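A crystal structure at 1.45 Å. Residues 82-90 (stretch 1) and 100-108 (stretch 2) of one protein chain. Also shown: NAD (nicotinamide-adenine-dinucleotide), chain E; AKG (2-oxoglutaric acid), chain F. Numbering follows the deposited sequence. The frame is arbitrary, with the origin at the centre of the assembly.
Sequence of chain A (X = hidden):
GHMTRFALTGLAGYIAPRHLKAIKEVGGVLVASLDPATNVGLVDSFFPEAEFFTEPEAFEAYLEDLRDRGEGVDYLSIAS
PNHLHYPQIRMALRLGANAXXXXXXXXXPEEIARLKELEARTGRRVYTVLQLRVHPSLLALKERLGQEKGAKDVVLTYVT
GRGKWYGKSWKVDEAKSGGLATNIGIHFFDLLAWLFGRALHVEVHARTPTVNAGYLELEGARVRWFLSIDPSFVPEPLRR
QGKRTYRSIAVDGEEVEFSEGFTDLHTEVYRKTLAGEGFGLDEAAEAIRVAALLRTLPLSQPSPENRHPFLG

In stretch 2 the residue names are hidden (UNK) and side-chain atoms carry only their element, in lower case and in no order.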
ATOM      1  N   ASN A  82      -1.176  -2.543 -16.357  1.00 10.05           N
ATOM      2  CA  ASN A  82      -1.791  -2.303 -17.651  1.00 11.23           C
ATOM      3  C   ASN A  82      -2.976  -1.386 -17.573  1.00 11.76           C
ATOM      4  O   ASN A  82      -3.145  -0.588 -18.527  1.00 13.36           O
ATOM      5  CB  ASN A  82      -2.209  -3.635 -18.296  1.00 11.17           C
ATOM      6  CG  ASN A  82      -1.022  -4.582 -18.469  1.00  9.96           C
ATOM      7  OD1 ASN A  82       0.140  -4.194 -18.412  1.00 11.58           O
ATOM      8  ND2 ASN A  82      -1.357  -5.854 -18.745  1.00 10.22           N
ATOM      9  N   HIS A  83      -3.816  -1.507 -16.556  1.00 11.56           N
ATOM     10  CA  HIS A  83      -5.030  -0.692 -16.498  1.00 11.87           C
ATOM     11  C   HIS A  83      -4.700   0.779 -16.302  1.00 13.96           C
ATOM     12  O   HIS A  83      -5.576   1.631 -16.576  1.00 15.45           O
ATOM     13  CB  HIS A  83      -5.952  -1.155 -15.395  1.00 13.15           C
ATOM     14  CG  HIS A  83      -5.418  -0.912 -14.021  1.00 13.78           C
ATOM     15  ND1 HIS A  83      -4.187  -1.366 -13.593  1.00 15.75           N
ATOM     16  CD2 HIS A  83      -5.976  -0.264 -12.970  1.00 15.66           C
ATOM     17  CE1 HIS A  83      -4.007  -0.992 -12.339  1.00 13.09           C
ATOM     18  NE2 HIS A  83      -5.091  -0.355 -11.928  1.00 15.40           N
ATOM     19  N   LEU A  84      -3.495   1.085 -15.846  1.00 12.20           N
ATOM     20  CA  LEU A  84      -3.118   2.480 -15.679  1.00 11.05           C
ATOM     21  C   LEU A  84      -2.521   3.058 -16.950  1.00 11.53           C
ATOM     22  O   LEU A  84      -2.253   4.279 -17.028  1.00 12.13           O
ATOM     23  CB  LEU A  84      -2.065   2.598 -14.547  1.00 12.80           C
ATOM     24  CG  LEU A  84      -2.762   2.515 -13.196  1.00 13.57           C
ATOM     25  CD1 LEU A  84      -1.720   2.045 -12.141  1.00 15.14           C
ATOM     26  CD2 LEU A  84      -3.300   3.913 -12.803  1.00 18.12           C
ATOM     27  N   HIS A  85      -2.285   2.251 -17.996  1.00 11.80           N
ATOM     28  CA  HIS A  85      -1.715   2.824 -19.192  1.00 11.22           C
ATOM     29  C   HIS A  85      -2.649   3.893 -19.795  1.00 12.09           C
ATOM     30  O   HIS A  85      -2.157   5.004 -20.066  1.00 12.55           O
ATOM     31  CB  HIS A  85      -1.383   1.740 -20.235  1.00 12.88           C
ATOM     32  CG  HIS A  85      -0.294   0.787 -19.814  1.00 11.79           C
ATOM     33  ND1 HIS A  85       0.097  -0.266 -20.611  1.00 12.95           N
ATOM     34  CD2 HIS A  85       0.404   0.669 -18.653  1.00 12.34           C
ATOM     35  CE1 HIS A  85       1.034  -0.965 -19.979  1.00 12.09           C
ATOM     36  NE2 HIS A  85       1.252  -0.412 -18.799  1.00 10.86           N
ATOM     37  N   TYR A  86      -3.917   3.555 -19.969  1.00 12.70           N
ATOM     38  CA  TYR A  86      -4.865   4.523 -20.589  1.00 12.70           C
ATOM     39  C   TYR A  86      -4.858   5.857 -19.793  1.00 13.45           C
ATOM     40  O   TYR A  86      -4.622   6.903 -20.444  1.00 14.44           O
ATOM     41  CB  TYR A  86      -6.270   3.909 -20.675  1.00 14.10           C
ATOM     42  CG  TYR A  86      -7.315   4.926 -21.104  1.00 14.35           C
ATOM     43  CD1 TYR A  86      -7.277   5.422 -22.394  1.00 15.54           C
ATOM     44  CD2 TYR A  86      -8.333   5.295 -20.250  1.00 16.38           C
ATOM     45  CE1 TYR A  86      -8.238   6.343 -22.814  1.00 16.47           C
ATOM     46  CE2 TYR A  86      -9.318   6.222 -20.660  1.00 17.06           C
ATOM     47  CZ  TYR A  86      -9.244   6.675 -21.963  1.00 16.73           C
ATOM     48  OH  TYR A  86     -10.218   7.569 -22.428  1.00 20.53           O
ATOM     49  N   PRO A  87      -5.148   5.829 -18.459  1.00 13.63           N
ATOM     50  CA  PRO A  87      -5.246   7.148 -17.789  1.00 14.13           C
ATOM     51  C   PRO A  87      -3.913   7.859 -17.695  1.00 14.22           C
ATOM     52  O   PRO A  87      -3.921   9.103 -17.542  1.00 14.39           O
ATOM     53  CB  PRO A  87      -5.896   6.847 -16.444  1.00 17.13           C
ATOM     54  CG  PRO A  87      -5.496   5.371 -16.207  1.00 15.09           C
ATOM     55  CD  PRO A  87      -5.658   4.748 -17.599  1.00 14.17           C
ATOM     56  N   GLN A  88      -2.777   7.145 -17.689  1.00 13.63           N
ATOM     57  CA  GLN A  88      -1.469   7.775 -17.707  1.00 11.68           C
ATOM     58  C   GLN A  88      -1.080   8.374 -19.049  1.00 14.55           C
ATOM     59  O   GLN A  88      -0.391   9.382 -19.135  1.00 15.57           O
ATOM     60  CB  GLN A  88      -0.315   6.912 -17.122  1.00 12.44           C
ATOM     61  CG  GLN A  88      -0.569   6.618 -15.656  1.00 13.89           C
ATOM     62  CD  GLN A  88       0.577   5.924 -14.980  1.00 12.43           C
ATOM     63  OE1 GLN A  88       1.361   5.206 -15.591  1.00 13.55           O
ATOM     64  NE2 GLN A  88       0.696   6.223 -13.685  1.00 14.89           N
ATOM     65  N   ILE A  89      -1.541   7.712 -20.120  1.00 14.65           N
ATOM     66  CA  ILE A  89      -1.446   8.319 -21.442  1.00 16.26           C
ATOM     67  C   ILE A  89      -2.387   9.547 -21.498  1.00 11.59           C
ATOM     68  O   ILE A  89      -1.911  10.574 -21.982  1.00 16.42           O
ATOM     69  CB  ILE A  89      -1.875   7.301 -22.502  1.00 12.77           C
ATOM     70  CG1 ILE A  89      -0.852   6.152 -22.644  1.00 14.77           C
ATOM     71  CG2 ILE A  89      -2.068   8.037 -23.842  1.00 17.67           C
ATOM     72  CD1 ILE A  89      -1.511   4.883 -23.257  1.00 13.98           C
ATOM     73  N   ARG A  90      -3.562   9.527 -20.878  1.00 15.87           N
ATOM     74  CA  ARG A  90      -4.419  10.750 -20.871  1.00 12.78           C
ATOM     75  C   ARG A  90      -3.641  11.844 -20.111  1.00 16.30           C
ATOM     76  O   ARG A  90      -3.712  13.030 -20.475  1.00 16.68           O
ATOM     77  CB  ARG A  90      -5.731  10.482 -20.147  1.00 16.10           C
ATOM     78  CG  ARG A  90      -6.633   9.521 -20.922  1.00 22.19           C
ATOM     79  CD  ARG A  90      -7.537  10.186 -21.895  1.00 30.48           C
ATOM     80  NE  ARG A  90      -8.369  11.224 -21.283  1.00 21.63           N
ATOM     81  CZ  ARG A  90      -9.642  11.075 -20.915  1.00 24.29           C
ATOM     82  NH1 ARG A  90     -10.295  12.111 -20.404  1.00 21.91           N
ATOM     83  NH2 ARG A  90     -10.322   9.941 -21.073  1.00 23.50           N
ATOM     84  N   UNK A 100       4.947   6.997 -24.350  1.00 17.23           N
ATOM     85  CA  UNK A 100       5.504   5.761 -24.827  1.00 16.44           C
ATOM     86  C   UNK A 100       5.186   4.729 -23.766  1.00 16.60           C
ATOM     87  O   UNK A 100       5.853   4.673 -22.720  1.00 16.55           O
ATOM     88  c   UNK A 100       7.710   4.482 -25.472  1.00 19.18           C
ATOM     89  c   UNK A 100       9.185   4.624 -25.825  1.00 24.44           C
ATOM     90  c   UNK A 100       6.925   3.700 -26.565  1.00 19.81           C
ATOM     91  c   UNK A 100       7.006   5.794 -25.053  1.00 16.86           C
ATOM     92  N   UNK A 101       4.197   3.914 -24.062  1.00 15.49           N
ATOM     93  CA  UNK A 101       3.680   2.995 -23.058  1.00 13.77           C
ATOM     94  C   UNK A 101       4.139   1.567 -23.313  1.00 14.08           C
ATOM     95  O   UNK A 101       4.232   1.112 -24.446  1.00 15.69           O
ATOM     96  c   UNK A 101       2.169   3.003 -23.111  1.00 16.31           C
ATOM     97  o   UNK A 101       1.580   2.170 -22.137  1.00 15.95           O
ATOM     98  N   UNK A 102       4.453   0.871 -22.218  1.00 12.79           N
ATOM     99  CA  UNK A 102       4.590  -0.585 -22.325  1.00 11.51           C
ATOM    100  C   UNK A 102       3.363  -1.202 -22.966  1.00 11.28           C
ATOM    101  O   UNK A 102       2.245  -0.679 -22.891  1.00 12.43           O
ATOM    102  c   UNK A 102       7.143  -2.174 -21.453  1.00 13.43           C
ATOM    103  o   UNK A 102       8.386  -2.195 -21.371  1.00 17.06           O
ATOM    104  o   UNK A 102       6.486  -2.969 -22.215  1.00 14.81           O
ATOM    105  c   UNK A 102       4.855  -1.197 -20.943  1.00 13.35           C
ATOM    106  c   UNK A 102       6.330  -1.227 -20.590  1.00 13.68           C
ATOM    107  N   UNK A 103       3.558  -2.429 -23.462  1.00 12.20           N
ATOM    108  CA  UNK A 103       2.434  -3.269 -23.886  1.00 11.19           C
ATOM    109  C   UNK A 103       1.640  -3.776 -22.682  1.00 12.47           C
ATOM    110  O   UNK A 103       2.163  -3.831 -21.553  1.00 13.13           O
ATOM    111  c   UNK A 103       3.066  -6.913 -22.778  1.00 14.34           C
ATOM    112  c   UNK A 103       4.133  -5.837 -22.948  1.00 13.36           C
ATOM    113  n   UNK A 103       3.215  -7.412 -21.342  1.00 14.63           N
ATOM    114  c   UNK A 103       4.152  -5.191 -24.357  1.00 12.98           C
ATOM    115  c   UNK A 103       2.893  -4.423 -24.798  1.00 14.43           C
ATOM    116  N   UNK A 104       0.371  -4.104 -22.877  1.00 12.63           N
ATOM    117  CA  UNK A 104      -0.484  -3.726 -24.034  1.00 11.72           C
ATOM    118  C   UNK A 104      -0.642  -2.213 -23.965  1.00 15.49           C
ATOM    119  O   UNK A 104      -0.731  -1.660 -22.870  1.00 14.53           O
ATOM    120  c   UNK A 104      -1.861  -4.441 -22.174  1.00 15.38           C
ATOM    121  c   UNK A 104      -0.419  -4.724 -21.803  1.00 13.86           C
ATOM    122  c   UNK A 104      -1.825  -4.412 -23.727  1.00 14.71           C
ATOM    123  N   UNK A 105      -0.695  -1.522 -25.101  1.00 14.60           N
ATOM    124  CA  UNK A 105      -0.814  -0.056 -25.067  1.00 13.84           C
ATOM    125  C   UNK A 105      -1.960   0.409 -24.167  1.00 15.26           C
ATOM    126  O   UNK A 105      -1.762   1.300 -23.310  1.00 15.09           O
ATOM    127  c   UNK A 105      -0.998   0.441 -26.538  1.00 13.34           C
ATOM    128  c   UNK A 105      -0.857   2.231 -28.285  1.00 18.22           C
ATOM    129  c   UNK A 105      -0.972   1.972 -26.768  1.00 15.99           C
ATOM    130  c   UNK A 105       0.223   2.559 -26.046  1.00 22.88           C
ATOM    131  N   UNK A 106      -3.157  -0.145 -24.341  1.00 12.03           N
ATOM    132  CA  UNK A 106      -4.276   0.006 -23.435  1.00 11.85           C
ATOM    133  C   UNK A 106      -5.035  -1.317 -23.382  1.00 11.69           C
ATOM    134  O   UNK A 106      -4.655  -2.258 -24.107  1.00 13.87           O
ATOM    135  c   UNK A 106      -5.251   1.153 -23.804  1.00 12.05           C
ATOM    136  c   UNK A 106      -4.513   2.513 -23.852  1.00 15.73           C
ATOM    137  c   UNK A 106      -5.908   0.866 -25.212  1.00 14.80           C
ATOM    138  N   UNK A 107      -6.052  -1.403 -22.548  1.00 11.11           N
ATOM    139  CA  UNK A 107      -6.801  -2.649 -22.351  1.00 12.42           C
ATOM    140  C   UNK A 107      -7.942  -2.804 -23.340  1.00 13.43           C
ATOM    141  O   UNK A 107      -8.335  -3.912 -23.670  1.00 13.44           O
ATOM    142  c   UNK A 107      -6.946  -3.215 -18.488  1.00 14.73           C
ATOM    143  c   UNK A 107      -7.319  -2.812 -20.913  1.00 13.45           C
ATOM    144  c   UNK A 107      -5.474  -4.315 -20.361  1.00 15.50           C
ATOM    145  c   UNK A 107      -6.227  -3.057 -19.855  1.00 12.79           C
ATOM    146  N   UNK A 108      -8.552  -1.705 -23.794  1.00 14.73           N
ATOM    147  CA  UNK A 108      -9.828  -1.798 -24.540  1.00 14.68           C
ATOM    148  C   UNK A 108      -9.812  -1.014 -25.854  1.00 14.55           C
ATOM    149  O   UNK A 108      -9.293   0.082 -25.927  1.00 14.49           O
ATOM    150  c   UNK A 108     -12.568  -4.087 -23.145  1.00 16.75           C
ATOM    151  c   UNK A 108     -12.389  -4.801 -20.416  1.00 18.13           C
ATOM    152  c   UNK A 108     -11.780  -3.643 -20.905  1.00 15.97           C
ATOM    153  c   UNK A 108     -13.141  -5.267 -22.652  1.00 19.00           C
ATOM    154  c   UNK A 108     -10.675  -1.708 -21.158  1.00 17.35           C
ATOM    155  n   UNK A 108     -11.062  -2.674 -20.254  1.00 18.23           N
ATOM    156  c   UNK A 108     -11.155  -2.025 -22.410  1.00 14.81           C
ATOM    157  c   UNK A 108     -11.860  -3.262 -22.268  1.00 16.21           C
ATOM    158  c   UNK A 108     -13.061  -5.600 -21.306  1.00 21.86           C
ATOM    159  c   UNK A 108     -10.966  -1.255 -23.673  1.00 14.28           C
TER
HETATM  160  PA  NAD E 311       5.866  -4.778 -11.743  1.00 11.84           P
HETATM  161  O1A NAD E 311       7.223  -5.329 -11.510  1.00 11.46           O
HETATM  162  O2A NAD E 311       4.646  -5.226 -10.923  1.00 12.36           O
HETATM  163  O5B NAD E 311       6.126  -3.229 -11.573  1.00 12.69           O
HETATM  164  C5B NAD E 311       4.980  -2.429 -11.658  1.00 15.17           C
HETATM  165  C4B NAD E 311       5.312  -1.051 -11.035  1.00 12.36           C
HETATM  166  O4B NAD E 311       4.230  -0.109 -11.259  1.00 11.61           O
HETATM  167  C3B NAD E 311       5.400  -1.216  -9.493  1.00 10.34           C
HETATM  168  O3B NAD E 311       6.663  -0.741  -8.984  1.00 12.53           O
HETATM  169  C2B NAD E 311       4.186  -0.444  -8.947  1.00 11.97           C
HETATM  170  O2B NAD E 311       4.382   0.156  -7.658  1.00 13.43           O
HETATM  171  C1B NAD E 311       4.118   0.654 -10.050  1.00 11.39           C
HETATM  172  N9A NAD E 311       2.793   1.328 -10.031  1.00 11.89           N
HETATM  173  C8A NAD E 311       1.565   1.000  -9.543  1.00 11.69           C
HETATM  174  N7A NAD E 311       0.698   1.991  -9.737  1.00 13.80           N
HETATM  175  C5A NAD E 311       1.391   3.041 -10.288  1.00 10.43           C
HETATM  176  C6A NAD E 311       1.052   4.384 -10.705  1.00 10.47           C
HETATM  177  N6A NAD E 311      -0.215   4.865 -10.513  1.00 14.66           N
HETATM  178  N1A NAD E 311       2.080   5.037 -11.235  1.00 11.88           N
HETATM  179  C2A NAD E 311       3.333   4.656 -11.445  1.00 11.41           C
HETATM  180  N3A NAD E 311       3.681   3.409 -11.035  1.00 13.38           N
HETATM  181  C4A NAD E 311       2.719   2.642 -10.512  1.00 12.47           C
HETATM  182  O3  NAD E 311       5.487  -5.000 -13.282  1.00 10.71           O
HETATM  183  PN  NAD E 311       6.357  -5.028 -14.579  1.00 12.08           P
HETATM  184  O1N NAD E 311       6.636  -6.484 -14.949  1.00 12.81           O
HETATM  185  O2N NAD E 311       7.512  -4.074 -14.455  1.00 13.82           O
HETATM  186  O5D NAD E 311       5.317  -4.595 -15.712  1.00 10.75           O
HETATM  187  C5D NAD E 311       5.230  -3.202 -15.884  1.00 11.51           C
HETATM  188  C4D NAD E 311       4.610  -2.988 -17.277  1.00 10.98           C
HETATM  189  O4D NAD E 311       5.622  -3.418 -18.214  1.00 12.18           O
HETATM  190  C3D NAD E 311       3.326  -3.776 -17.578  1.00 12.28           C
HETATM  191  O3D NAD E 311       2.566  -2.958 -18.524  1.00 12.88           O
HETATM  192  C2D NAD E 311       3.885  -4.981 -18.352  1.00 12.04           C
HETATM  193  O2D NAD E 311       2.950  -5.509 -19.279  1.00 13.63           O
HETATM  194  C1D NAD E 311       5.136  -4.465 -19.074  1.00 13.46           C
HETATM  195  N1N NAD E 311       6.134  -5.505 -19.319  1.00 12.41           N
HETATM  196  C2N NAD E 311       6.658  -5.627 -20.520  1.00 13.84           C
HETATM  197  C3N NAD E 311       7.618  -6.556 -20.866  1.00 15.37           C
HETATM  198  C7N NAD E 311       8.029  -6.586 -22.282  1.00 18.35           C
HETATM  199  O7N NAD E 311       7.905  -5.591 -23.028  1.00 19.80           O
HETATM  200  N7N NAD E 311       8.654  -7.700 -22.642  1.00 18.69           N
HETATM  201  C4N NAD E 311       8.076  -7.407 -19.852  1.00 18.08           C
HETATM  202  C5N NAD E 311       7.566  -7.195 -18.570  1.00 16.09           C
HETATM  203  C6N NAD E 311       6.602  -6.229 -18.291  1.00 13.61           C
HETATM  204  C1  AKG F 312       5.494  -9.676 -19.445  1.00 18.98           C
HETATM  205  O1  AKG F 312       5.906 -10.460 -18.551  1.00 17.27           O
HETATM  206  O2  AKG F 312       4.658  -8.798 -19.204  1.00 17.74           O
HETATM  207  C2  AKG F 312       6.045  -9.663 -20.783  1.00 21.25           C
HETATM  208  O5  AKG F 312       5.599  -8.859 -21.599  1.00 16.24           O
HETATM  209  C3  AKG F 312       7.124 -10.636 -21.176  1.00 17.38           C
HETATM  210  C4  AKG F 312       6.447 -11.841 -21.828  1.00 18.14           C
HETATM  211  C5  AKG F 312       7.395 -12.988 -22.117  1.00 16.67           C
HETATM  212  O3  AKG F 312       8.191 -13.360 -21.234  1.00 17.36           O
HETATM  213  O4  AKG F 312       7.365 -13.532 -23.223  1.00 17.20           O

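Position 100 carries four side-chain carbons, forked at the second, with CB counted as the first. It lies on a strand, its CA-to-CB bond points away from stretch 1, and no atom touches that stretch. This is Leu100, an aliphatic side chain that suits a buried place outside the contact.

Position 101 has one carbon followed by one oxygen. Its CB points toward stretch 1 and lies 4.1 Å from CD1 of Ile89, while the oxygen sits over one face of the His85 ring, 3.2 Å from His85 ND1. This is Ser101, small enough to fit against that ring; OG donates a hydrogen bond to the backbone O of position 102, at 3.0 Å.

At position 102 three carbons run in line and the third bears two oxygens. CB packs 3.9 Å from CE1 of His85, but the end of the side chain leads away; the backbone O lies 3.2 Å from His85 ND1, at too poor an angle for a hydrogen bond. The carboxylate makes this Glu102, and it suits the place as an acceptor: OE1 takes a hydrogen bond from the backbone N of position 103 at 3.2 Å, while OE2 is bonded elsewhere in the structure.

Position 103 shows four carbons in a row ending in nitrogen. Its backbone O approaches CE1 of His85 to 3.5 Å, near the ring plane. This is Lys103, whose long chain suits a place beside two ligands: NZ donates to O2D of NAD and to O5 of AKG, each at 2.8 Å.

At position 104 three carbons close a ring onto the backbone nitrogen, and the peptide bond before it is cis. The ring carbon bonded to that nitrogen rests 3.4 Å from CG of Asn82, and the carbonyl O accepts a hydrogen bond from His85 ND1 at 2.8 Å. This is Pro104, the residue type that most readily adopts the cis form.

Position 105 again has four carbons forked at the second. CB points away, yet the end comes nearer, one terminal carbon lying 4.0 Å from Ile89 CD1. The backbone O, 3.1 Å from His85 CB, is buried without a polar partner. This is Leu105, long enough to bring CD1 back to Ile89.

Position 106 has one carbon carrying two others, one of them 3.9 Å from both Tyr86 CB and Ile89 CD1. This is Val106, whose compact branch lets CG1 fit close to the helix.

Position 107 is another four-carbon fork, directed toward stretch 1. One terminal carbon lies 3.7 Å from His83 CA, the other 3.9 Å from Asn82 CB. This is Leu107, whose forked end meets both residues.

Position 108 bears one carbon, then fused five- and six-membered rings holding eight carbons and one nitrogen, out of reach of stretch 1. This is Trp108, exposed at the N-cap position, right before a helix; the contact sets no demand on it.

The contact centres on His85, anchored through ND1 to Pro104 O. Ile89 and Tyr86 add apolar packing, and His83 CA meets Leu107 CD1. Asn82 OD1 and Lys103 NZ bond hydroxyls O3D and O2D of the nicotinamide-side ribose.

Stretch 2, residues 100-108: LSEKPLVLW
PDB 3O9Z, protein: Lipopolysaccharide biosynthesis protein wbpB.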